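PDB 6QGM: VirX1 from Cyanophage Syn10, which iodinates diverse substrates as a viral halogenase and is probably flavin-dependent, like other members of the tryptophan halogenase family. Local coordinates for residues N77-T82 and P353-G358; G279-I284 and T292-S297; E47-H52 and Y165-E170; A70-Y75 and P285-I290. All blocks are in the same frame, centred on the assembly; numbering follows the deposited sequence.

Contact 1: N77-T82 and P353-G358; sequences NSIRFT and PLESTG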
loop_
_atom_site.group_PDB
_atom_site.type_symbol
_atom_site.label_atom_id
_atom_site.label_comp_id
_atom_site.label_asym_id
_atom_site.label_seq_id
_atom_site.Cartn_x
_atom_site.Cartn_y
_atom_site.Cartn_z
ATOM N N ASN B 77 21.762 26.233 7.041
ATOM C CA ASN B 77 20.307 26.415 7.278
ATOM C C ASN B 77 19.496 25.965 6.053
ATOM O O ASN B 77 18.269 25.814 6.198
ATOM C CB ASN B 77 20.016 27.869 7.656
ATOM C CG ASN B 77 20.503 28.204 9.047
ATOM O OD1 ASN B 77 21.707 28.316 9.269
ATOM N ND2 ASN B 77 19.581 28.331 9.991
ATOM N N SER B 78 20.138 25.737 4.910
ATOM C CA SER B 78 19.471 25.466 3.619
ATOM C C SER B 78 20.459 24.864 2.615
ATOM O O SER B 78 21.672 25.127 2.734
ATOM C CB SER B 78 18.853 26.738 3.075
ATOM O OG SER B 78 18.091 26.467 1.905
ATOM N N ILE B 79 19.945 24.079 1.662
ATOM C CA ILE B 79 20.629 23.783 0.367
ATOM C C ILE B 79 20.087 24.774 -0.660
ATOM O O ILE B 79 18.861 24.843 -0.838
ATOM C CB ILE B 79 20.413 22.338 -0.108
ATOM C CG1 ILE B 79 20.698 21.318 0.995
ATOM C CG2 ILE B 79 21.262 22.067 -1.335
ATOM C CD1 ILE B 79 20.440 19.887 0.581
ATOM N N ARG B 80 20.982 25.498 -1.320
ATOM C CA ARG B 80 20.646 26.493 -2.365
ATOM C C ARG B 80 20.925 25.864 -3.734
ATOM O O ARG B 80 21.979 25.238 -3.893
ATOM C CB ARG B 80 21.470 27.758 -2.130
ATOM C CG ARG B 80 21.439 28.739 -3.284
ATOM C CD ARG B 80 22.049 30.055 -2.875
ATOM N NE ARG B 80 21.263 30.622 -1.793
ATOM C CZ ARG B 80 21.712 31.472 -0.883
ATOM N NH1 ARG B 80 22.959 31.887 -0.914
ATOM N NH2 ARG B 80 20.903 31.910 0.064
ATOM N N PHE B 81 20.003 26.027 -4.683
ATOM C CA PHE B 81 20.119 25.527 -6.077
ATOM C C PHE B 81 20.177 26.725 -7.024
ATOM O O PHE B 81 19.129 27.315 -7.356
ATOM C CB PHE B 81 18.969 24.568 -6.396
ATOM C CG PHE B 81 18.973 23.333 -5.528
ATOM C CD1 PHE B 81 19.861 22.293 -5.773
ATOM C CD2 PHE B 81 18.114 23.219 -4.442
ATOM C CE1 PHE B 81 19.872 21.165 -4.963
ATOM C CE2 PHE B 81 18.120 22.086 -3.639
ATOM C CZ PHE B 81 19.002 21.063 -3.896
ATOM N N THR B 82 21.398 27.071 -7.424
ATOM C CA THR B 82 21.696 28.063 -8.487
ATOM C C THR B 82 21.800 27.322 -9.823
ATOM O O THR B 82 22.425 26.253 -9.858
ATOM C CB THR B 82 22.963 28.861 -8.160
ATOM O OG1 THR B 82 22.804 29.404 -6.838
ATOM C CG2 THR B 82 23.258 29.947 -9.171
ATOM N N PRO B 353 26.478 14.256 -3.553
ATOM C CA PRO B 353 25.942 15.034 -2.420
ATOM C C PRO B 353 25.075 16.248 -2.796
ATOM O O PRO B 353 25.227 17.277 -2.199
ATOM C CB PRO B 353 27.216 15.470 -1.695
ATOM C CG PRO B 353 28.184 15.693 -2.857
ATOM C CD PRO B 353 27.877 14.585 -3.853
ATOM N N LEU B 354 24.174 16.087 -3.760
ATOM C CA LEU B 354 23.231 17.148 -4.214
ATOM C C LEU B 354 22.195 17.413 -3.108
ATOM O O LEU B 354 21.669 18.542 -3.047
ATOM C CB LEU B 354 22.554 16.698 -5.516
ATOM C CG LEU B 354 21.674 17.749 -6.183
ATOM C CD1 LEU B 354 22.478 18.980 -6.549
ATOM C CD2 LEU B 354 20.988 17.192 -7.417
ATOM N N GLU B 355 21.913 16.409 -2.274
ATOM C CA GLU B 355 21.018 16.563 -1.107
ATOM C C GLU B 355 21.835 16.340 0.174
ATOM O O GLU B 355 21.266 15.912 1.182
ATOM C CB GLU B 355 19.813 15.635 -1.274
ATOM C CG GLU B 355 18.712 16.241 -2.120
ATOM C CD GLU B 355 18.074 17.510 -1.559
ATOM O OE1 GLU B 355 17.995 17.621 -0.304
ATOM O OE2 GLU B 355 17.665 18.395 -2.368
ATOM N N SER B 356 23.112 16.703 0.142
ATOM C CA SER B 356 24.041 16.722 1.299
ATOM C C SER B 356 23.924 15.397 2.032
ATOM O O SER B 356 23.800 15.390 3.265
ATOM C CB SER B 356 23.737 17.881 2.205
ATOM O OG SER B 356 23.743 19.101 1.472
ATOM N N THR B 357 23.965 14.323 1.265
ATOM C CA THR B 357 23.610 12.944 1.684
ATOM C C THR B 357 24.920 12.166 1.960
ATOM O O THR B 357 24.830 11.053 2.501
ATOM C CB THR B 357 22.571 12.413 0.679
ATOM O OG1 THR B 357 22.137 11.106 1.029
ATOM C CG2 THR B 357 23.031 12.449 -0.764
ATOM N N GLY B 358 26.079 12.785 1.691
ATOM C CA GLY B 358 27.431 12.263 1.981
ATOM C C GLY B 358 27.481 11.346 3.196
ATOM O O GLY B 358 27.768 10.173 3.035
#
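Ile79 and Phe81 of strand 78-82 pack against Leu354, Glu355 and Ser356 in a buried strand-to-loop contact near the centre of the chain. It is van der Waals packing, although much of the loop surface is polar. Ile79 reaches in with its tip. Its CD1 lies 3.4 Å from Glu355 OE1 and 3.5 Å from Ser356 OG. Phe81 uses its ring edge. Phe81 CE1 is 3.8 Å from Leu354 CD1, which lies in the ring plane. Phe81 CZ is 3.4 Å from Glu355 OE2, also near that plane. The ring and the carboxylate are turned 36° from each other. A bend at chi2 (-62°) folds the Glu355 chain and brings both carboxylate oxygens to the strand, one to each hydrophobic residue. Other residues hold the polar ends. Glu355 OE2 is hydrogen-bonded to His406 NE2, and Ser356 OG to Lys76 NZ and Ser48 OG. The Pro-Leu-Glu-Ser-Thr-Gly sequence is consistent with the loop that borders the active site in related flavin-dependent halogenases. Strand 78-82 runs between strands 91-95 and 270-275. Phe92 meets the Phe81 ring from the first of these. Helix 382-408 packs on the loop through His406 and Tyr407 at Leu354, and through Phe402 and Val403 at Glu355. The loop itself leads into helix 360-373.

Contact 2: G279-I284 and T292-S297; sequences GWVWNI and TGYCYS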
loop_
_atom_site.group_PDB
_atom_site.type_symbol
_atom_site.label_atom_id
_atom_site.label_comp_id
_atom_site.label_asym_id
_atom_site.label_seq_id
_atom_site.Cartn_x
_atom_site.Cartn_y
_atom_site.Cartn_z
ATOM N N GLY B 279 26.869 18.399 -15.210
ATOM C CA GLY B 279 26.659 18.053 -13.788
ATOM C C GLY B 279 26.396 19.287 -12.952
ATOM O O GLY B 279 25.600 20.145 -13.391
ATOM N N TRP B 280 27.032 19.384 -11.789
ATOM C CA TRP B 280 26.820 20.499 -10.826
ATOM C C TRP B 280 28.054 20.629 -9.918
ATOM O O TRP B 280 28.764 19.629 -9.728
ATOM C CB TRP B 280 25.515 20.281 -10.042
ATOM C CG TRP B 280 25.617 19.134 -9.106
ATOM C CD1 TRP B 280 25.495 17.815 -9.416
ATOM C CD2 TRP B 280 25.939 19.189 -7.711
ATOM N NE1 TRP B 280 25.700 17.046 -8.308
ATOM C CE2 TRP B 280 25.984 17.859 -7.247
ATOM C CE3 TRP B 280 26.176 20.224 -6.803
ATOM C CZ2 TRP B 280 26.261 17.549 -5.920
ATOM C CZ3 TRP B 280 26.429 19.912 -5.482
ATOM C CH2 TRP B 280 26.483 18.594 -5.055
ATOM N N VAL B 281 28.308 21.838 -9.423
ATOM C CA VAL B 281 29.440 22.171 -8.514
ATOM C C VAL B 281 28.870 22.497 -7.130
ATOM O O VAL B 281 27.899 23.280 -7.059
ATOM C CB VAL B 281 30.282 23.325 -9.093
ATOM C CG1 VAL B 281 31.162 24.006 -8.063
ATOM C CG2 VAL B 281 31.103 22.834 -10.256
ATOM N N TRP B 282 29.419 21.875 -6.083
ATOM C CA TRP B 282 29.074 22.170 -4.664
ATOM C C TRP B 282 30.000 23.271 -4.142
ATOM O O TRP B 282 31.155 23.338 -4.608
ATOM C CB TRP B 282 29.121 20.914 -3.778
ATOM C CG TRP B 282 30.484 20.364 -3.487
ATOM C CD1 TRP B 282 31.388 20.846 -2.585
ATOM C CD2 TRP B 282 31.067 19.180 -4.055
ATOM N NE1 TRP B 282 32.509 20.064 -2.579
ATOM C CE2 TRP B 282 32.338 19.026 -3.461
ATOM C CE3 TRP B 282 30.649 18.244 -5.007
ATOM C CZ2 TRP B 282 33.195 17.975 -3.795
ATOM C CZ3 TRP B 282 31.495 17.203 -5.335
ATOM C CH2 TRP B 282 32.752 17.077 -4.743
ATOM N N ASN B 283 29.466 24.115 -3.258
ATOM C CA ASN B 283 30.191 25.171 -2.513
ATOM C C ASN B 283 29.924 24.938 -1.018
ATOM O O ASN B 283 28.761 25.028 -0.600
ATOM C CB ASN B 283 29.792 26.566 -3.000
ATOM C CG ASN B 283 30.700 27.646 -2.471
ATOM O OD1 ASN B 283 31.566 28.126 -3.199
ATOM N ND2 ASN B 283 30.548 27.991 -1.194
ATOM N N ILE B 284 30.961 24.596 -0.259
ATOM C CA ILE B 284 30.871 24.299 1.199
ATOM C C ILE B 284 31.767 25.282 1.947
ATOM O O ILE B 284 32.978 25.125 1.966
ATOM C CB ILE B 284 31.218 22.823 1.457
ATOM C CG1 ILE B 284 30.154 21.919 0.838
ATOM C CG2 ILE B 284 31.376 22.549 2.941
ATOM C CD1 ILE B 284 30.533 20.464 0.826
ATOM N N THR B 292 34.999 23.007 -2.673
ATOM C CA THR B 292 34.221 23.036 -3.945
ATOM C C THR B 292 34.627 21.874 -4.858
ATOM O O THR B 292 35.826 21.559 -4.905
ATOM C CB THR B 292 34.451 24.355 -4.690
ATOM O OG1 THR B 292 34.416 25.435 -3.761
ATOM C CG2 THR B 292 33.461 24.590 -5.804
ATOM N N GLY B 293 33.666 21.272 -5.564
ATOM C CA GLY B 293 33.912 20.177 -6.530
ATOM C C GLY B 293 32.854 20.112 -7.625
ATOM O O GLY B 293 31.748 20.621 -7.404
ATOM N N TYR B 294 33.210 19.521 -8.771
ATOM C CA TYR B 294 32.323 19.228 -9.920
ATOM C C TYR B 294 31.947 17.747 -9.845
ATOM O O TYR B 294 32.874 16.920 -9.852
ATOM C CB TYR B 294 33.064 19.559 -11.222
ATOM C CG TYR B 294 32.241 19.694 -12.485
ATOM C CD1 TYR B 294 30.872 19.430 -12.521
ATOM C CD2 TYR B 294 32.848 20.048 -13.671
ATOM C CE1 TYR B 294 30.144 19.540 -13.693
ATOM C CE2 TYR B 294 32.130 20.173 -14.850
ATOM C CZ TYR B 294 30.775 19.925 -14.859
ATOM O OH TYR B 294 30.068 20.061 -16.009
ATOM N N CYS B 295 30.653 17.425 -9.722
ATOM C CA CYS B 295 30.088 16.085 -10.046
ATOM C C CYS B 295 29.649 16.100 -11.505
ATOM O O CYS B 295 28.804 16.953 -11.827
ATOM C CB CYS B 295 28.869 15.750 -9.203
ATOM S SG CYS B 295 29.308 15.297 -7.515
ATOM N N TYR B 296 30.186 15.207 -12.338
ATOM C CA TYR B 296 29.937 15.204 -13.798
ATOM C C TYR B 296 29.819 13.775 -14.322
ATOM O O TYR B 296 30.078 12.826 -13.570
ATOM C CB TYR B 296 31.028 15.977 -14.536
ATOM C CG TYR B 296 32.409 15.368 -14.513
ATOM C CD1 TYR B 296 33.231 15.505 -13.407
ATOM C CD2 TYR B 296 32.922 14.709 -15.618
ATOM C CE1 TYR B 296 34.511 14.975 -13.388
ATOM C CE2 TYR B 296 34.198 14.171 -15.618
ATOM C CZ TYR B 296 34.996 14.304 -14.495
ATOM O OH TYR B 296 36.257 13.796 -14.451
ATOM N N SER B 297 29.418 13.663 -15.587
ATOM C CA SER B 297 29.149 12.395 -16.293
ATOM C C SER B 297 30.169 12.220 -17.413
ATOM O O SER B 297 30.131 13.023 -18.366
ATOM C CB SER B 297 27.754 12.383 -16.830
ATOM O OG SER B 297 27.504 11.211 -17.565
#
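The Trp282 indole lies across the backbone of Gly293, with the peptide link from Thr292 to Gly293 over one face. Gly293 CA sits 3.6 Å from the centroid of the six-membered ring and 12° off its normal, a CH-pi contact. At the edge of the same indole, Cys295 SG lies in the plane, 3.6 Å from Trp282 CZ3. The sulfur also meets Trp280, but obliquely, at 4.7 Å from the centroid of the five-membered ring. Cys295 CB adds a contact of 3.5 Å to Trp280 NE1. That nitrogen is hydrogen-bonded to Glu352. Both tryptophans place CG between the backbone N and the carbonyl carbon (chi1 69° and 71°), which carries their rings across to the partner strand. Tyr294 points to the opposite side of the sheet, with Val281. Gly279 and Trp280 O border the Tyr294 ring edge, and Tyr296 CB lies over one face. Tyr294 OH is hydrogen-bonded to Asn278 N. The two strands are the arms of an antiparallel hairpin. Trp280 N donates to Cys295 O at 3.0 Å, and Cys295 N donates back to Trp280 O at 2.9 Å. Trp282 N donates to Gly293 O at 3.0 Å. Strand 270-275 flanks strand 279-285, and strand 252-258 flanks strand 290-296. Phe310 of helix 303-314 packs on Val281 and Thr292.

Contact 3: E47-H52 and Y165-E170; sequences ESTLGH and YHIDAE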
loop_
_atom_site.group_PDB
_atom_site.type_symbol
_atom_site.label_atom_id
_atom_site.label_comp_id
_atom_site.label_asym_id
_atom_site.label_seq_id
_atom_site.Cartn_x
_atom_site.Cartn_y
_atom_site.Cartn_z
ATOM N N GLU B 47 32.629 18.797 3.812
ATOM C CA GLU B 47 31.346 18.112 3.501
ATOM C C GLU B 47 30.209 18.735 4.319
ATOM O O GLU B 47 30.446 19.048 5.498
ATOM C CB GLU B 47 31.485 16.647 3.876
ATOM C CG GLU B 47 30.612 15.721 3.071
ATOM C CD GLU B 47 30.797 14.277 3.485
ATOM O OE1 GLU B 47 31.757 14.013 4.248
ATOM O OE2 GLU B 47 29.987 13.422 3.051
ATOM N N SER B 48 29.016 18.843 3.742
ATOM C CA SER B 48 27.791 19.346 4.420
ATOM C C SER B 48 26.972 18.153 4.924
ATOM O O SER B 48 27.104 17.046 4.365
ATOM C CB SER B 48 26.979 20.294 3.538
ATOM O OG SER B 48 26.406 19.636 2.442
ATOM N N THR B 49 26.198 18.377 5.983
ATOM C CA THR B 49 25.418 17.357 6.719
ATOM C C THR B 49 23.931 17.653 6.529
ATOM O O THR B 49 23.592 18.707 5.971
ATOM C CB THR B 49 25.826 17.355 8.198
ATOM O OG1 THR B 49 25.410 18.599 8.775
ATOM C CG2 THR B 49 27.317 17.159 8.419
ATOM N N LEU B 50 23.083 16.734 6.979
ATOM C CA LEU B 50 21.607 16.891 7.047
ATOM C C LEU B 50 21.211 17.219 8.487
ATOM O O LEU B 50 22.119 17.244 9.374
ATOM C CB LEU B 50 20.984 15.549 6.643
ATOM C CG LEU B 50 21.239 15.107 5.211
ATOM C CD1 LEU B 50 21.085 13.597 5.081
ATOM C CD2 LEU B 50 20.316 15.867 4.279
ATOM N N GLY B 51 19.903 17.441 8.703
ATOM C CA GLY B 51 19.275 17.418 10.038
ATOM C C GLY B 51 19.624 16.155 10.803
ATOM O O GLY B 51 19.973 16.276 11.981
ATOM N N HIS B 52 19.561 15.002 10.142
ATOM C CA HIS B 52 19.866 13.643 10.676
ATOM C C HIS B 52 21.107 13.697 11.585
ATOM O O HIS B 52 21.126 13.021 12.628
ATOM C CB HIS B 52 20.109 12.645 9.508
ATOM C CG HIS B 52 18.948 11.813 9.027
ATOM N ND1 HIS B 52 17.914 12.333 8.241
ATOM C CD2 HIS B 52 18.689 10.490 9.167
ATOM C CE1 HIS B 52 17.047 11.373 7.969
ATOM N NE2 HIS B 52 17.498 10.229 8.533
ATOM N N TYR B 165 25.272 21.555 9.576
ATOM C CA TYR B 165 26.700 21.965 9.696
ATOM C C TYR B 165 27.456 21.689 8.395
ATOM O O TYR B 165 27.129 20.722 7.698
ATOM C CB TYR B 165 27.357 21.217 10.856
ATOM C CG TYR B 165 26.584 21.270 12.152
ATOM C CD1 TYR B 165 25.585 20.353 12.438
ATOM C CD2 TYR B 165 26.834 22.243 13.099
ATOM C CE1 TYR B 165 24.862 20.392 13.622
ATOM C CE2 TYR B 165 26.118 22.306 14.285
ATOM C CZ TYR B 165 25.138 21.373 14.554
ATOM O OH TYR B 165 24.451 21.431 15.728
ATOM N N HIS B 166 28.406 22.561 8.063
ATOM C CA HIS B 166 29.551 22.309 7.141
ATOM C C HIS B 166 30.751 21.911 8.000
ATOM O O HIS B 166 31.023 22.632 8.960
ATOM C CB HIS B 166 29.868 23.551 6.292
ATOM C CG HIS B 166 28.703 24.062 5.513
ATOM N ND1 HIS B 166 28.124 25.286 5.767
ATOM C CD2 HIS B 166 28.021 23.539 4.480
ATOM C CE1 HIS B 166 27.151 25.499 4.911
ATOM N NE2 HIS B 166 27.071 24.437 4.100
ATOM N N ILE B 167 31.406 20.793 7.708
ATOM C CA ILE B 167 32.527 20.253 8.531
ATOM C C ILE B 167 33.671 19.828 7.611
ATOM O O ILE B 167 33.410 19.453 6.448
ATOM C CB ILE B 167 32.034 19.087 9.413
ATOM C CG1 ILE B 167 31.721 17.842 8.587
ATOM C CG2 ILE B 167 30.831 19.516 10.263
ATOM C CD1 ILE B 167 31.261 16.661 9.403
ATOM N N ASP B 168 34.897 19.899 8.122
ATOM C CA ASP B 168 36.067 19.150 7.600
ATOM C C ASP B 168 35.956 17.750 8.208
ATOM O O ASP B 168 36.147 17.628 9.436
ATOM C CB ASP B 168 37.366 19.877 7.957
ATOM C CG ASP B 168 38.663 19.146 7.639
ATOM O OD1 ASP B 168 38.676 17.900 7.663
ATOM O OD2 ASP B 168 39.665 19.825 7.397
ATOM N N ALA B 169 35.614 16.743 7.400
ATOM C CA ALA B 169 35.252 15.388 7.880
ATOM C C ALA B 169 36.438 14.718 8.588
ATOM O O ALA B 169 36.195 14.005 9.565
ATOM C CB ALA B 169 34.763 14.578 6.709
ATOM N N GLU B 170 37.669 14.936 8.118
ATOM C CA GLU B 170 38.875 14.262 8.669
ATOM C C GLU B 170 39.131 14.811 10.075
ATOM O O GLU B 170 39.369 14.006 10.999
ATOM C CB GLU B 170 40.085 14.424 7.746
ATOM C CG GLU B 170 41.271 13.544 8.154
ATOM C CD GLU B 170 42.197 13.042 7.043
ATOM O OE1 GLU B 170 43.457 13.214 7.158
ATOM O OE2 GLU B 170 41.672 12.453 6.065
#
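Thr49 grips the carbonyl of Tyr165 twice. Its backbone N donates to Tyr165 O at 3.1 Å, nearly in line with the C=O bond. Its OG1 donates to Tyr165 O at 2.9 Å, in the carbonyl plane and on a lone pair. A chi1 of 67° turns Thr49 OG1 back to that oxygen. The pair Glu47 and Ile167 continues the antiparallel pairing. Glu47 N donates to Ile167 O at 2.8 Å, and Ile167 N to Glu47 O at 3.0 Å. Between these bonded positions Ser48 faces His166, with Ser48 CB 3.5 Å from His166 CD2. On the other side of the strands, Thr49 CG2 meets Ile167 CD1 at 4.1 Å, the two side chains crossing at about a right angle. Further out, both ring nitrogens of His166 are held, ND1 by Thr74 OG1 and NE2 by Thr271 OG1. Tyr165 OH is bonded to Asp64 and Asn54. Asp168 N-caps helix 169-181: its OD1 accepts from Leu171 N and, weakly, from Glu170 N. Strand 164-168 is the middle of a three-stranded antiparallel sheet, with strands 46-48 and 74-76 on its two sides. Phe53 of helix 52-59 packs on Ile167.

Contact 4: A70-Y75 and P285-I290; sequences ACNATY and PLWNRI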
loop_
_atom_site.group_PDB
_atom_site.type_symbol
_atom_site.label_atom_id
_atom_site.label_comp_id
_atom_site.label_asym_id
_atom_site.label_seq_id
_atom_site.Cartn_x
_atom_site.Cartn_y
_atom_site.Cartn_z
ATOM N N ALA B 70 37.111 22.736 16.380
ATOM C CA ALA B 70 38.132 21.672 16.222
ATOM C C ALA B 70 38.165 21.132 14.783
ATOM O O ALA B 70 39.126 20.434 14.453
ATOM C CB ALA B 70 37.874 20.580 17.217
ATOM N N CYS B 71 37.161 21.416 13.954
ATOM C CA CYS B 71 37.138 20.950 12.545
ATOM C C CYS B 71 36.602 22.023 11.590
ATOM O O CYS B 71 35.929 21.644 10.606
ATOM C CB CYS B 71 36.342 19.663 12.419
ATOM S SG CYS B 71 34.609 19.777 12.938
ATOM N N ASN B 72 36.943 23.297 11.842
ATOM C CA ASN B 72 36.649 24.444 10.944
ATOM C C ASN B 72 35.185 24.414 10.510
ATOM O O ASN B 72 34.899 24.781 9.348
ATOM C CB ASN B 72 37.556 24.445 9.713
ATOM C CG ASN B 72 38.962 24.857 10.055
ATOM O OD1 ASN B 72 39.182 25.974 10.491
ATOM N ND2 ASN B 72 39.909 23.959 9.882
ATOM N N ALA B 73 34.286 24.014 11.408
ATOM C CA ALA B 73 32.861 23.821 11.083
ATOM C C ALA B 73 32.207 25.193 10.974
ATOM O O ALA B 73 32.667 26.133 11.649
ATOM C CB ALA B 73 32.182 22.964 12.120
ATOM N N THR B 74 31.203 25.302 10.111
ATOM C CA THR B 74 30.260 26.441 10.055
ATOM C C THR B 74 28.848 25.870 10.050
ATOM O O THR B 74 28.723 24.625 10.003
ATOM C CB THR B 74 30.560 27.367 8.869
ATOM O OG1 THR B 74 30.195 26.698 7.662
ATOM C CG2 THR B 74 32.006 27.801 8.824
ATOM N N TYR B 75 27.847 26.748 10.139
ATOM C CA TYR B 75 26.405 26.393 10.216
ATOM C C TYR B 75 25.811 26.359 8.810
ATOM O O TYR B 75 26.326 27.032 7.903
ATOM C CB TYR B 75 25.645 27.370 11.122
ATOM C CG TYR B 75 25.833 27.138 12.598
ATOM C CD1 TYR B 75 25.358 25.979 13.194
ATOM C CD2 TYR B 75 26.454 28.071 13.407
ATOM C CE1 TYR B 75 25.495 25.751 14.554
ATOM C CE2 TYR B 75 26.594 27.858 14.768
ATOM C CZ TYR B 75 26.117 26.694 15.341
ATOM O OH TYR B 75 26.254 26.454 16.670
ATOM N N PRO B 285 31.199 26.357 2.529
ATOM C CA PRO B 285 31.970 27.292 3.340
ATOM C C PRO B 285 32.392 26.650 4.665
ATOM O O PRO B 285 31.545 26.134 5.366
ATOM C CB PRO B 285 31.019 28.467 3.625
ATOM C CG PRO B 285 29.846 28.249 2.674
ATOM C CD PRO B 285 29.785 26.751 2.422
ATOM N N LEU B 286 33.694 26.671 4.947
ATOM C CA LEU B 286 34.261 26.315 6.272
ATOM C C LEU B 286 34.870 27.564 6.898
ATOM O O LEU B 286 34.804 28.640 6.287
ATOM C CB LEU B 286 35.305 25.211 6.088
ATOM C CG LEU B 286 34.772 23.892 5.539
ATOM C CD1 LEU B 286 35.896 22.889 5.420
ATOM C CD2 LEU B 286 33.657 23.349 6.408
ATOM N N TRP B 287 35.400 27.431 8.106
ATOM C CA TRP B 287 35.890 28.583 8.903
ATOM C C TRP B 287 37.042 29.248 8.143
ATOM O O TRP B 287 37.031 30.474 8.071
ATOM C CB TRP B 287 36.281 28.115 10.311
ATOM C CG TRP B 287 36.590 29.200 11.285
ATOM C CD1 TRP B 287 37.736 29.353 12.000
ATOM C CD2 TRP B 287 35.737 30.294 11.668
ATOM N NE1 TRP B 287 37.661 30.463 12.799
ATOM C CE2 TRP B 287 36.441 31.061 12.621
ATOM C CE3 TRP B 287 34.453 30.705 11.300
ATOM C CZ2 TRP B 287 35.905 32.211 13.200
ATOM C CZ3 TRP B 287 33.929 31.845 11.872
ATOM C CH2 TRP B 287 34.639 32.576 12.824
ATOM N N ASN B 288 37.930 28.456 7.523
ATOM C CA ASN B 288 39.243 28.905 6.983
ATOM C C ASN B 288 39.284 28.891 5.450
ATOM O O ASN B 288 40.281 29.404 4.893
ATOM C CB ASN B 288 40.398 28.066 7.539
ATOM C CG ASN B 288 40.272 26.575 7.313
ATOM O OD1 ASN B 288 39.225 26.070 6.917
ATOM N ND2 ASN B 288 41.340 25.852 7.594
ATOM N N ARG B 289 38.266 28.354 4.774
ATOM C CA ARG B 289 38.309 28.145 3.293
ATOM C C ARG B 289 36.926 27.767 2.754
ATOM O O ARG B 289 36.035 27.467 3.592
ATOM C CB ARG B 289 39.280 27.014 2.966
ATOM C CG ARG B 289 38.791 25.637 3.396
ATOM C CD ARG B 289 39.937 24.755 3.825
ATOM N NE ARG B 289 39.579 23.344 3.903
ATOM C CZ ARG B 289 39.338 22.666 5.021
ATOM N NH1 ARG B 289 39.367 23.261 6.214
ATOM N NH2 ARG B 289 39.057 21.376 4.934
ATOM N N ILE B 290 36.778 27.765 1.420
ATOM C CA ILE B 290 35.621 27.164 0.697
ATOM C C ILE B 290 36.072 25.824 0.110
ATOM O O ILE B 290 37.098 25.821 -0.591
ATOM C CB ILE B 290 35.110 28.107 -0.408
ATOM C CG1 ILE B 290 34.758 29.495 0.129
ATOM C CG2 ILE B 290 33.942 27.486 -1.167
ATOM C CD1 ILE B 290 34.617 30.538 -0.958
#
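Asn72 and Asn288 stack their side-chain amides where the tip of a beta hairpin meets the segment leading into strand 74-76. The tip is a tight turn of type I geometry. Trp287 and Asn288 hold its central positions, and Leu286 N donates to Arg289 O across its base. The two amide planes are only 16° apart, although the side chains cross at about a right angle. Asn72 CG lies 3.4 Å from Asn288 OD1. The two ND2 atoms also come near each other, but both are donors and do not bond. Asn288 OD1 is held from the side: Arg289 NH1 donates to it at 2.9 Å, in the amide plane and on a lone pair. The guanidinium therefore lies beside the stack, with Asn72 ND2 near its plane and Leu286 CD1 over one face. Its NH2 forms a salt bridge with Asp168. With CG anti to the backbone N (chi1 -171°), the Trp287 indole leads away from Asn72 toward helix 518-527. Asn72 OD1 stays at the ring edge, 4.0 Å from Trp287 CD1. The indole stacks on Tyr527 of that helix and makes a cation-pi contact with Arg263. Thr74 CG2 packs on the peptide between Leu286 and Trp287. Two hydrogen bonds cross to the hairpin tip, one between backbones and one from the Thr74 hydroxyl. Trp287 N donates to Asn72 O at 3.0 Å from above the carbonyl plane. Thr74 OG1 donates to Pro285 O at 2.7 Å, 40° out of the carbonyl plane.

How the contacts relate
All four contacts are buried. The centres of contacts 1 and 3 lie about 6 and 9 Å from the centre of the chain, those of contacts 2 and 4 about 14 and 18 Å. Only in contact 4 is one of the touching residues, Asn288, exposed. Contacts 1 and 2 reach the same mixed sheet, and contacts 3 and 4 the same three-stranded sheet. Contact 4 uses the tip of the hairpin whose arms form contact 2. Contacts 2 and 3 are strand pairings built on backbone bonds. Contact 1 is side-chain packing on a loop. Contact 4 mixes amide stacking with a few bonds. Leu354 N of contact 1 packs on Trp280 CZ2 of contact 2 at 3.3 Å.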